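Long-range contacts in glutamine synthetase (Streptomyces coelicolor, PDB 4BAX), which is a member of the glutamine synthetase family, pairing a beta-Grasp domain with a larger catalytic domain in a ten-chain assembly: residues M240-Y244 with V304-G310; F133-Q137 with V222-N227; H158-C162 with A200-L204; N266-I271 with R316-V321. One frame throughout, in Å; residues are numbered along the deposited sequence.

How the contacts relate
Contact 3 is the inner pairing of two: helices 152-164 and 190-210 meet within the part of the chain whose loops are brought together by contact 2, and all four of these segments belong to the catalytic domain. Farther along, contacts 1 and 4 interleave, 240-244 and 266-271 preceding 304-310 and 316-321, so that strand 312-314 runs between the later partners of the two. Contacts 3 and 4 touch directly: Arg201 NH2 lies 2.7 Å from Val321 O, a probable hydrogen bond tying helix 190-210 to a central loop. Contacts 1 and 2 are both surface contacts, their centres about 37 Å apart, whereas contact 3 is buried and contact 4 partly so.

Contact 1. Residues M240-Y244 with V304-G310; sequences MREGY and VEKDGKG
Two helix ends meet here: Met240, in the last turn of helix 238-242, faces Gly310, in the loop that leaves helix 302-307. The single hydrogen bond across the contact runs between backbones. Gly310 N donates to Met240 O over 3.0 Å with an N-H...O angle of 160°. Lys309, the preceding residue, lays the start of its side chain along the same helix end; CG stands 3.4 Å from Arg241 O, and the extended chain beyond it carries the amine away from the contact.

Tyr244 supplies the broad side-chain surface. Its CG is turned anti to the backbone N (chi1 -158°), which brings the ring beside helix 302-307. There Tyr244 CE1 lies 3.7 Å from Glu305 CA and 4.4 Å from Val304 CG1, while the phenol OH rests 3.6 Å from Glu305 CG, a contact with the aliphatic part of the glutamate. Lys309 N approaches the rim of the ring near its plane. Between these two areas Gly243 CA makes a CH...O contact of 3.5 Å with Gly308 O.

On the side of helix 244-253, Met240 reaches Ala246, Ile247 and Ala250. Arg241 turns outward, where its guanidinium is held by Ser236 OG and Glu108 O, and Tyr244 also touches Val291 of strand 289-291. Each helix gives way to a glycine, Gly243 or Gly308, and the positive phi of Gly308 is the familiar signature of a glycine-terminated helix C-terminus, here followed by a loop that docks on a second helix end.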
loop_
_atom_site.group_PDB
_atom_site.type_symbol
_atom_site.label_atom_id
_atom_site.label_comp_id
_atom_site.label_asym_id
_atom_site.label_seq_id
_atom_site.Cartn_x
_atom_site.Cartn_y
_atom_site.Cartn_z
ATOM N N MET A 240 36.441 -13.712 -49.610
ATOM C CA MET A 240 36.682 -14.064 -48.217
ATOM C C MET A 240 36.108 -15.447 -47.880
ATOM O O MET A 240 36.703 -16.224 -47.137
ATOM C CB MET A 240 36.117 -12.989 -47.296
ATOM C CG MET A 240 36.898 -11.690 -47.387
ATOM S SD MET A 240 36.041 -10.310 -46.612
ATOM C CE MET A 240 36.281 -10.725 -44.865
ATOM N N ARG A 241 34.940 -15.750 -48.430
ATOM C CA ARG A 241 34.353 -17.075 -48.263
ATOM C C ARG A 241 35.152 -18.157 -48.994
ATOM O O ARG A 241 35.095 -19.336 -48.642
ATOM C CB ARG A 241 32.877 -17.108 -48.664
ATOM C CG ARG A 241 32.054 -15.976 -48.102
ATOM C CD ARG A 241 30.576 -16.130 -48.434
ATOM N NE ARG A 241 30.232 -15.364 -49.641
ATOM C CZ ARG A 241 30.078 -14.036 -49.680
ATOM N NH1 ARG A 241 30.271 -13.289 -48.579
ATOM N NH2 ARG A 241 29.759 -13.443 -50.829
ATOM N N GLU A 242 35.852 -17.746 -50.047
ATOM C CA GLU A 242 36.719 -18.652 -50.794
ATOM C C GLU A 242 38.126 -18.889 -50.231
ATOM O O GLU A 242 38.618 -20.016 -50.284
ATOM C CB GLU A 242 36.745 -18.293 -52.296
ATOM C CG GLU A 242 35.514 -18.872 -53.033
ATOM C CD GLU A 242 35.131 -18.124 -54.312
ATOM O OE1 GLU A 242 35.992 -17.434 -54.898
ATOM O OE2 GLU A 242 33.956 -18.215 -54.733
ATOM N N GLY A 243 38.784 -17.843 -49.726
ATOM C CA GLY A 243 40.174 -17.976 -49.314
ATOM C C GLY A 243 40.637 -17.065 -48.188
ATOM O O GLY A 243 40.056 -16.009 -47.932
ATOM N N TYR A 244 41.705 -17.481 -47.514
ATOM C CA TYR A 244 42.222 -16.795 -46.327
ATOM C C TYR A 244 42.961 -15.502 -46.584
ATOM O O TYR A 244 43.097 -14.678 -45.684
ATOM C CB TYR A 244 43.102 -17.739 -45.497
ATOM C CG TYR A 244 43.251 -17.343 -44.035
ATOM C CD1 TYR A 244 42.208 -17.513 -43.127
ATOM C CD2 TYR A 244 44.444 -16.816 -43.563
ATOM C CE1 TYR A 244 42.350 -17.147 -41.786
ATOM C CE2 TYR A 244 44.597 -16.453 -42.225
ATOM C CZ TYR A 244 43.546 -16.618 -41.341
ATOM O OH TYR A 244 43.687 -16.255 -40.014
ATOM N N VAL A 304 37.217 -20.171 -39.064
ATOM C CA VAL A 304 37.646 -19.488 -40.270
ATOM C C VAL A 304 39.138 -19.727 -40.483
ATOM O O VAL A 304 39.578 -19.992 -41.609
ATOM C CB VAL A 304 37.341 -17.971 -40.202
ATOM C CG1 VAL A 304 37.991 -17.214 -41.383
ATOM C CG2 VAL A 304 35.843 -17.746 -40.197
ATOM N N GLU A 305 39.926 -19.636 -39.404
ATOM C CA GLU A 305 41.359 -19.877 -39.545
ATOM C C GLU A 305 41.681 -21.325 -39.811
ATOM O O GLU A 305 42.601 -21.623 -40.560
ATOM C CB GLU A 305 42.109 -19.389 -38.327
ATOM C CG GLU A 305 43.627 -19.562 -38.476
ATOM C CD GLU A 305 44.081 -20.909 -37.967
ATOM O OE1 GLU A 305 43.660 -21.256 -36.842
ATOM O OE2 GLU A 305 44.876 -21.607 -38.656
ATOM N N LYS A 306 40.912 -22.221 -39.209
ATOM C CA LYS A 306 41.077 -23.653 -39.454
ATOM C C LYS A 306 40.721 -24.023 -40.881
ATOM O O LYS A 306 41.420 -24.792 -41.534
ATOM C CB LYS A 306 40.226 -24.476 -38.478
ATOM C CG LYS A 306 40.388 -25.987 -38.642
ATOM C CD LYS A 306 41.851 -26.369 -38.460
ATOM C CE LYS A 306 42.114 -27.882 -38.551
ATOM N NZ LYS A 306 43.568 -28.194 -38.814
ATOM N N ASP A 307 39.628 -23.453 -41.365
ATOM C CA ASP A 307 39.102 -23.825 -42.667
ATOM C C ASP A 307 39.745 -23.014 -43.807
ATOM O O ASP A 307 39.548 -23.336 -44.984
ATOM C CB ASP A 307 37.592 -23.634 -42.683
ATOM C CG ASP A 307 36.887 -24.594 -41.734
ATOM O OD1 ASP A 307 37.547 -25.545 -41.256
ATOM O OD2 ASP A 307 35.681 -24.401 -41.463
ATOM N N GLY A 308 40.509 -21.974 -43.453
ATOM C CA GLY A 308 41.173 -21.111 -44.421
ATOM C C GLY A 308 40.252 -20.252 -45.272
ATOM O O GLY A 308 40.641 -19.791 -46.351
ATOM N N LYS A 309 39.018 -20.075 -44.799
ATOM C CA LYS A 309 38.017 -19.257 -45.486
ATOM C C LYS A 309 36.878 -18.960 -44.505
ATOM O O LYS A 309 36.787 -19.586 -43.444
ATOM C CB LYS A 309 37.488 -19.995 -46.720
ATOM C CG LYS A 309 36.813 -21.309 -46.420
ATOM C CD LYS A 309 36.515 -22.073 -47.707
ATOM C CE LYS A 309 35.857 -23.423 -47.404
ATOM N NZ LYS A 309 35.709 -24.272 -48.628
ATOM N N GLY A 310 36.042 -17.976 -44.825
ATOM C CA GLY A 310 35.022 -17.552 -43.881
ATOM C C GLY A 310 34.674 -16.075 -43.908
ATOM O O GLY A 310 34.424 -15.494 -44.972
#

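Contact 2. Residues F133-Q137 with V222-N227; sequences FPAAQ and VKGDWN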
loop_
_atom_site.group_PDB
_atom_site.type_symbol
_atom_site.label_atom_id
_atom_site.label_comp_id
_atom_site.label_asym_id
_atom_site.label_seq_id
_atom_site.Cartn_x
_atom_site.Cartn_y
_atom_site.Cartn_z
ATOM N N PHE A 133 21.652 -3.432 -6.366
ATOM C CA PHE A 133 22.292 -4.219 -7.381
ATOM C C PHE A 133 21.950 -5.686 -7.200
ATOM O O PHE A 133 21.757 -6.161 -6.076
ATOM C CB PHE A 133 23.797 -4.045 -7.236
ATOM C CG PHE A 133 24.276 -2.689 -7.675
ATOM C CD1 PHE A 133 24.401 -2.382 -9.028
ATOM C CD2 PHE A 133 24.554 -1.700 -6.734
ATOM C CE1 PHE A 133 24.830 -1.126 -9.429
ATOM C CE2 PHE A 133 24.983 -0.440 -7.131
ATOM C CZ PHE A 133 25.117 -0.149 -8.477
ATOM N N PRO A 134 21.876 -6.414 -8.321
ATOM C CA PRO A 134 21.676 -7.858 -8.217
ATOM C C PRO A 134 23.033 -8.510 -7.987
ATOM O O PRO A 134 24.041 -7.796 -7.952
ATOM C CB PRO A 134 21.133 -8.231 -9.604
ATOM C CG PRO A 134 21.708 -7.189 -10.520
ATOM C CD PRO A 134 21.773 -5.924 -9.710
ATOM N N ALA A 135 23.073 -9.833 -7.885
ATOM C CA ALA A 135 24.339 -10.520 -7.720
ATOM C C ALA A 135 25.195 -10.250 -8.959
ATOM O O ALA A 135 24.671 -9.902 -10.035
ATOM C CB ALA A 135 24.102 -12.003 -7.553
ATOM N N ALA A 136 26.508 -10.404 -8.804
ATOM C CA ALA A 136 27.447 -10.072 -9.868
ATOM C C ALA A 136 27.239 -11.019 -11.030
ATOM O O ALA A 136 26.618 -12.070 -10.893
ATOM C CB ALA A 136 28.887 -10.161 -9.360
ATOM N N GLN A 137 27.757 -10.630 -12.179
ATOM C CA GLN A 137 27.529 -11.361 -13.413
ATOM C C GLN A 137 28.164 -12.752 -13.357
ATOM O O GLN A 137 29.132 -12.961 -12.596
ATOM C CB GLN A 137 28.035 -10.558 -14.607
ATOM C CG GLN A 137 27.178 -9.333 -14.850
ATOM C CD GLN A 137 27.805 -8.379 -15.830
ATOM O OE1 GLN A 137 27.137 -7.483 -16.362
ATOM N NE2 GLN A 137 29.100 -8.561 -16.080
ATOM N N VAL A 222 24.281 0.462 -17.513
ATOM C CA VAL A 222 24.708 0.646 -16.125
ATOM C C VAL A 222 26.225 0.838 -16.078
ATOM O O VAL A 222 26.981 0.029 -16.630
ATOM C CB VAL A 222 24.313 -0.568 -15.241
ATOM C CG1 VAL A 222 24.734 -0.345 -13.794
ATOM C CG2 VAL A 222 22.809 -0.837 -15.320
ATOM N N LYS A 223 26.678 1.873 -15.374
ATOM C CA LYS A 223 28.116 2.128 -15.294
ATOM C C LYS A 223 28.820 1.088 -14.415
ATOM O O LYS A 223 28.210 0.491 -13.523
ATOM C CB LYS A 223 28.431 3.552 -14.821
ATOM C CG LYS A 223 28.481 3.677 -13.297
ATOM C CD LYS A 223 27.921 5.004 -12.771
ATOM C CE LYS A 223 27.852 4.991 -11.229
ATOM N NZ LYS A 223 27.498 6.330 -10.669
ATOM N N GLY A 224 30.089 0.836 -14.707
ATOM C CA GLY A 224 30.833 -0.139 -13.941
ATOM C C GLY A 224 31.189 -1.417 -14.668
ATOM O O GLY A 224 31.373 -1.432 -15.880
ATOM N N ASP A 225 31.215 -2.513 -13.928
ATOM C CA ASP A 225 31.654 -3.777 -14.495
ATOM C C ASP A 225 30.512 -4.499 -15.181
ATOM O O ASP A 225 30.696 -5.585 -15.730
ATOM C CB ASP A 225 32.257 -4.660 -13.408
ATOM C CG ASP A 225 33.646 -4.204 -13.009
ATOM O OD1 ASP A 225 34.335 -3.584 -13.860
ATOM O OD2 ASP A 225 34.067 -4.505 -11.869
ATOM N N TRP A 226 29.327 -3.901 -15.125
ATOM C CA TRP A 226 28.167 -4.425 -15.842
ATOM C C TRP A 226 28.378 -4.334 -17.357
ATOM O O TRP A 226 28.874 -3.341 -17.883
ATOM C CB TRP A 226 26.886 -3.711 -15.386
ATOM C CG TRP A 226 26.733 -3.784 -13.894
ATOM C CD1 TRP A 226 27.098 -2.841 -12.976
ATOM C CD2 TRP A 226 26.213 -4.887 -13.149
ATOM N NE1 TRP A 226 26.822 -3.289 -11.701
ATOM C CE2 TRP A 226 26.275 -4.542 -11.784
ATOM C CE3 TRP A 226 25.694 -6.126 -13.503
ATOM C CZ2 TRP A 226 25.842 -5.394 -10.783
ATOM C CZ3 TRP A 226 25.262 -6.972 -12.499
ATOM C CH2 TRP A 226 25.337 -6.602 -11.161
ATOM N N ASN A 227 27.975 -5.385 -18.053
ATOM C CA ASN A 227 28.263 -5.519 -19.474
ATOM C C ASN A 227 27.626 -4.465 -20.368
ATOM O O ASN A 227 26.452 -4.116 -20.219
ATOM C CB ASN A 227 27.893 -6.916 -19.972
ATOM C CG ASN A 227 29.110 -7.771 -20.250
ATOM O OD1 ASN A 227 30.085 -7.769 -19.485
ATOM N ND2 ASN A 227 29.051 -8.535 -21.331
#
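Val222 opens the segment by bringing CG1 to the rim of the Phe133 ring, near its plane and 4.4 Å from CE1. The chain then swings outward through Lys223 and Gly224 and returns at Asp225, whose carbonyl O lies 3.4 Å from Gln137 NE2.

Trp226 follows and is the centre of the contact, with segment 133-137 curving round its indole. Phe133 lies rim to rim with the five-membered ring, the planes only 6° apart and neither ring over the other; Phe133 CD1 is 3.8 Å from Trp226 CZ2. Pro134 CG, 3.7 Å from Trp226 CH2, and Gln137 CG, 3.8 Å from Trp226 CE3, come from the two sides of the indole plane beside the benzo ring. The carbonyl oxygens of Pro134 and Ala135 lie at the benzo edge, near the ring plane, and the Gln137 amide stands at 90° to the indole.

Asn227 completes the walk. Its backbone N donates to Gln137 OE1 over 2.8 Å at 157°, in the carbonyl plane on a lone pair, a reach made possible by the extended glutamine chain.

Phe128 meets Trp226 edge-to-face, and Phe133 also packs on Pro134 of a second subunit, placing the contact beside an interface. The chemistry is thus mixed: carbonyl oxygens set at the edge of an indole, where its weakly positive C-H groups would probably favour them, apolar packing about the ring, and one directional bond that probably helps to set the rotation of the Gln137 amide.

Contact 3. Residues H158-C162 with A200-L204; sequences HLENC and ARWLL
Ala200 O is gripped by two donors, His158 NE2 from the facing helix and Leu204 N from the next turn of its own, which reach it from opposite faces of the carbonyl plane. Each of His158 NE2 and Leu204 N lies 3.0 Å from Ala200 O. The histidine thus adds to an oxygen already engaged in the helical pattern. Its N-H points at the oxygen with an angle of 151°, slightly out of the imidazole plane.

The ring gets there because chi1 of His158 is 171°, which sends CG away from the backbone N and across to helix 190-210. Leu204 CB sits over one face, 4.0 Å from the ring centroid, in a CH-pi contact; Leu204 CD1 lies over the same face, also displaced from the ring centre. On the opposite face, toward the rim, is the sulfur of Cys162, one turn farther along the same helix. That sulfur spans the interface, with SG 4.0 Å from both Ala200 CB and Leu203 CD1.

The two short helical segments pass 9.7 Å apart at 140°, a broadly antiparallel, buried crossing. Asn161 ND2 adds a bond to Thr207 OG1 farther along helix 190-210. Phe183 of strand 180-188 meets the His158 ring and Cys162 packs on Ile169, so helix 152-164 lies against strands 169-174 and 180-188, while helix 190-210 turns Trp202 to strands 3-11 and 20-28.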
loop_
_atom_site.group_PDB
_atom_site.type_symbol
_atom_site.label_atom_id
_atom_site.label_comp_id
_atom_site.label_asym_id
_atom_site.label_seq_id
_atom_site.Cartn_x
_atom_site.Cartn_y
_atom_site.Cartn_z
ATOM N N HIS A 158 8.678 -11.063 -29.353
ATOM C CA HIS A 158 9.432 -10.381 -30.390
ATOM C C HIS A 158 10.031 -11.335 -31.441
ATOM O O HIS A 158 9.959 -11.072 -32.657
ATOM C CB HIS A 158 10.511 -9.545 -29.751
ATOM C CG HIS A 158 11.486 -8.966 -30.724
ATOM N ND1 HIS A 158 12.778 -9.430 -30.846
ATOM C CD2 HIS A 158 11.352 -7.964 -31.622
ATOM C CE1 HIS A 158 13.404 -8.727 -31.769
ATOM N NE2 HIS A 158 12.563 -7.831 -32.256
ATOM N N LEU A 159 10.588 -12.457 -30.987
ATOM C CA LEU A 159 11.162 -13.408 -31.935
ATOM C C LEU A 159 10.081 -13.985 -32.860
ATOM O O LEU A 159 10.271 -14.051 -34.087
ATOM C CB LEU A 159 11.935 -14.510 -31.211
ATOM C CG LEU A 159 12.351 -15.717 -32.044
ATOM C CD1 LEU A 159 13.470 -15.342 -33.006
ATOM C CD2 LEU A 159 12.780 -16.843 -31.136
ATOM N N GLU A 160 8.951 -14.384 -32.274
ATOM C CA GLU A 160 7.832 -14.897 -33.057
ATOM C C GLU A 160 7.306 -13.807 -34.000
ATOM O O GLU A 160 7.015 -14.060 -35.164
ATOM C CB GLU A 160 6.721 -15.423 -32.141
ATOM C CG GLU A 160 5.511 -16.045 -32.870
ATOM C CD GLU A 160 5.878 -17.318 -33.679
ATOM O OE1 GLU A 160 7.057 -17.738 -33.683
ATOM O OE2 GLU A 160 4.984 -17.910 -34.326
ATOM N N ASN A 161 7.285 -12.569 -33.515
ATOM C CA ASN A 161 6.858 -11.450 -34.337
ATOM C C ASN A 161 7.799 -11.198 -35.523
ATOM O O ASN A 161 7.325 -10.947 -36.636
ATOM C CB ASN A 161 6.729 -10.194 -33.476
ATOM C CG ASN A 161 5.401 -10.140 -32.735
ATOM O OD1 ASN A 161 4.457 -10.837 -33.104
ATOM N ND2 ASN A 161 5.320 -9.314 -31.693
ATOM N N CYS A 162 9.110 -11.291 -35.300
ATOM C CA CYS A 162 10.107 -11.097 -36.362
ATOM C C CYS A 162 9.971 -12.186 -37.458
ATOM O O CYS A 162 10.064 -11.910 -38.670
ATOM C CB CYS A 162 11.522 -11.103 -35.772
ATOM S SG CYS A 162 11.970 -9.552 -34.858
ATOM N N ALA A 200 13.170 -4.857 -37.168
ATOM C CA ALA A 200 13.265 -5.705 -36.002
ATOM C C ALA A 200 13.394 -4.870 -34.700
ATOM O O ALA A 200 12.811 -5.232 -33.663
ATOM C CB ALA A 200 14.424 -6.715 -36.152
ATOM N N ARG A 201 14.127 -3.752 -34.764
ATOM C CA ARG A 201 14.208 -2.823 -33.632
ATOM C C ARG A 201 12.829 -2.245 -33.362
ATOM O O ARG A 201 12.365 -2.172 -32.215
ATOM C CB ARG A 201 15.189 -1.678 -33.904
ATOM C CG ARG A 201 16.658 -2.016 -33.643
ATOM C CD ARG A 201 17.578 -1.165 -34.547
ATOM N NE ARG A 201 18.999 -1.346 -34.241
ATOM C CZ ARG A 201 19.933 -0.389 -34.291
ATOM N NH1 ARG A 201 19.623 0.858 -34.652
ATOM N NH2 ARG A 201 21.198 -0.689 -33.986
ATOM N N TRP A 202 12.170 -1.830 -34.431
ATOM C CA TRP A 202 10.870 -1.225 -34.274
ATOM C C TRP A 202 9.933 -2.253 -33.631
ATOM O O TRP A 202 9.132 -1.907 -32.754
ATOM C CB TRP A 202 10.320 -0.707 -35.619
ATOM C CG TRP A 202 8.998 -0.009 -35.462
ATOM C CD1 TRP A 202 8.808 1.331 -35.221
ATOM C CD2 TRP A 202 7.679 -0.598 -35.512
ATOM N NE1 TRP A 202 7.456 1.605 -35.113
ATOM C CE2 TRP A 202 6.746 0.443 -35.296
ATOM C CE3 TRP A 202 7.202 -1.898 -35.708
ATOM C CZ2 TRP A 202 5.368 0.223 -35.289
ATOM C CZ3 TRP A 202 5.838 -2.108 -35.695
ATOM C CH2 TRP A 202 4.936 -1.053 -35.490
ATOM N N LEU A 203 10.059 -3.515 -34.037
ATOM C CA LEU A 203 9.239 -4.583 -33.480
ATOM C C LEU A 203 9.541 -4.842 -31.992
ATOM O O LEU A 203 8.632 -5.215 -31.225
ATOM C CB LEU A 203 9.415 -5.856 -34.295
ATOM C CG LEU A 203 8.650 -5.926 -35.618
ATOM C CD1 LEU A 203 9.113 -7.147 -36.416
ATOM C CD2 LEU A 203 7.147 -5.991 -35.390
ATOM N N LEU A 204 10.799 -4.673 -31.578
ATOM C CA LEU A 204 11.148 -4.884 -30.170
ATOM C C LEU A 204 10.502 -3.847 -29.245
ATOM O O LEU A 204 9.794 -4.204 -28.291
ATOM C CB LEU A 204 12.667 -4.902 -29.990
ATOM C CG LEU A 204 13.116 -5.060 -28.520
ATOM C CD1 LEU A 204 12.813 -6.447 -27.894
ATOM C CD2 LEU A 204 14.600 -4.707 -28.386
#

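Contact 4. Residues N266-I271 with R316-V321; sequences NYGAGI and RPNANV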
loop_
_atom_site.group_PDB
_atom_site.type_symbol
_atom_site.label_atom_id
_atom_site.label_comp_id
_atom_site.label_asym_id
_atom_site.label_seq_id
_atom_site.Cartn_x
_atom_site.Cartn_y
_atom_site.Cartn_z
ATOM N N ASN A 266 31.716 6.701 -35.978
ATOM C CA ASN A 266 30.385 6.483 -36.558
ATOM C C ASN A 266 29.713 5.234 -36.028
ATOM O O ASN A 266 28.683 4.786 -36.561
ATOM C CB ASN A 266 30.465 6.403 -38.088
ATOM C CG ASN A 266 30.799 7.702 -38.728
ATOM O OD1 ASN A 266 29.943 8.572 -38.847
ATOM N ND2 ASN A 266 32.050 7.860 -39.143
ATOM N N TYR A 267 30.293 4.679 -34.970
ATOM C CA TYR A 267 29.871 3.380 -34.466
ATOM C C TYR A 267 28.919 3.481 -33.283
ATOM O O TYR A 267 28.661 2.488 -32.598
ATOM C CB TYR A 267 31.091 2.545 -34.087
ATOM C CG TYR A 267 31.597 1.629 -35.174
ATOM C CD1 TYR A 267 31.141 1.730 -36.485
ATOM C CD2 TYR A 267 32.539 0.654 -34.886
ATOM C CE1 TYR A 267 31.628 0.874 -37.480
ATOM C CE2 TYR A 267 33.016 -0.211 -35.862
ATOM C CZ TYR A 267 32.569 -0.100 -37.153
ATOM O OH TYR A 267 33.084 -0.970 -38.092
ATOM N N GLY A 268 28.404 4.681 -33.045
ATOM C CA GLY A 268 27.396 4.856 -32.027
ATOM C C GLY A 268 27.817 5.826 -30.955
ATOM O O GLY A 268 28.997 5.959 -30.635
ATOM N N ALA A 269 26.827 6.481 -30.365
ATOM C CA ALA A 269 27.080 7.496 -29.362
ATOM C C ALA A 269 27.473 6.859 -28.031
ATOM O O ALA A 269 26.881 5.856 -27.604
ATOM C CB ALA A 269 25.842 8.387 -29.200
ATOM N N GLY A 270 28.497 7.408 -27.389
ATOM C CA GLY A 270 28.915 6.868 -26.111
ATOM C C GLY A 270 29.808 5.647 -26.215
ATOM O O GLY A 270 29.940 4.911 -25.235
ATOM N N ILE A 271 30.471 5.470 -27.360
ATOM C CA ILE A 271 31.336 4.306 -27.584
ATOM C C ILE A 271 32.508 4.205 -26.605
ATOM O O ILE A 271 32.928 3.106 -26.214
ATOM C CB ILE A 271 31.831 4.257 -29.068
ATOM C CG1 ILE A 271 32.451 2.895 -29.394
ATOM C CG2 ILE A 271 32.854 5.362 -29.353
ATOM C CD1 ILE A 271 32.245 2.455 -30.825
ATOM N N ARG A 316 33.628 -3.880 -32.540
ATOM C CA ARG A 316 33.516 -2.465 -32.148
ATOM C C ARG A 316 32.111 -1.789 -32.150
ATOM O O ARG A 316 31.862 -0.943 -31.294
ATOM C CB ARG A 316 34.487 -1.625 -32.966
ATOM C CG ARG A 316 35.941 -1.952 -32.699
ATOM C CD ARG A 316 36.816 -1.214 -33.666
ATOM N NE ARG A 316 36.565 -1.714 -35.015
ATOM C CZ ARG A 316 36.994 -1.110 -36.119
ATOM N NH1 ARG A 316 37.709 0.005 -36.022
ATOM N NH2 ARG A 316 36.723 -1.626 -37.319
ATOM N N PRO A 317 31.214 -2.118 -33.098
ATOM C CA PRO A 317 29.985 -1.292 -33.121
ATOM C C PRO A 317 29.086 -1.418 -31.875
ATOM O O PRO A 317 28.894 -2.502 -31.296
ATOM C CB PRO A 317 29.246 -1.772 -34.387
ATOM C CG PRO A 317 30.294 -2.476 -35.218
ATOM C CD PRO A 317 31.251 -3.087 -34.215
ATOM N N ASN A 318 28.563 -0.271 -31.445
ATOM C CA ASN A 318 27.638 -0.216 -30.316
ATOM C C ASN A 318 26.286 -0.778 -30.687
ATOM O O ASN A 318 25.962 -0.852 -31.870
ATOM C CB ASN A 318 27.424 1.223 -29.905
ATOM C CG ASN A 318 28.516 1.750 -29.019
ATOM O OD1 ASN A 318 29.529 1.067 -28.744
ATOM N ND2 ASN A 318 28.320 2.978 -28.547
ATOM N N ALA A 319 25.488 -1.132 -29.676
ATOM C CA ALA A 319 24.111 -1.574 -29.903
ATOM C C ALA A 319 23.275 -0.457 -30.528
ATOM O O ALA A 319 22.254 -0.740 -31.165
ATOM C CB ALA A 319 23.475 -2.050 -28.608
ATOM N N ASN A 320 23.701 0.801 -30.351
ATOM C CA ASN A 320 22.962 1.932 -30.920
ATOM C C ASN A 320 23.514 2.413 -32.268
ATOM O O ASN A 320 23.190 3.513 -32.709
ATOM C CB ASN A 320 22.839 3.094 -29.916
ATOM C CG ASN A 320 24.182 3.734 -29.598
ATOM O OD1 ASN A 320 25.238 3.232 -30.003
ATOM N ND2 ASN A 320 24.153 4.824 -28.831
ATOM N N VAL A 321 24.347 1.608 -32.918
ATOM C CA VAL A 321 24.839 1.970 -34.249
ATOM C C VAL A 321 23.710 1.945 -35.281
ATOM O O VAL A 321 22.777 1.151 -35.182
ATOM C CB VAL A 321 25.977 1.029 -34.704
ATOM C CG1 VAL A 321 25.460 -0.388 -34.998
ATOM C CG2 VAL A 321 26.728 1.633 -35.899
#
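Tyr267 presents one ring face to Pro317, whose CG stands 3.8 Å from the centroid in a CH-pi contact, while Arg316 CB meets the ring edge in its plane, 3.5 Å from Tyr267 CE2. The guanidinium of Arg316 then turns steeply to the phenol, planes 75° apart, with Tyr267 CE2 over one of its faces. Asp314 OD2 is hydrogen-bonded to Tyr267 OH, which also meets His263 ND1, and forms a salt bridge with Arg316 NH2.

Backbone and amide bonds complete the join. Asn318 N donates to Tyr267 O over 3.0 Å. Asn320 ND2 uses a lone pair of Ala269 O at 3.2 Å, in the plane of both groups; its chi1 of 66° swings the amide over to Ala269. Asn318 ND2 in turn donates weakly to Asn320 OD1, so the two amides are linked, and Asn318 OD1 stands 3.5 Å from Ile271 CG1 while bonding to Arg274 NE.

Two beta turns meet here, Gly268-Ile271 of type II and Asn318-Val321 of type I. Ile271 and Arg316 touch helix 259-264, the preceding Tyr267 and Pro317 touch Val326 of helix 323-341, and strand 231-236 flanks Pro317 and Val321.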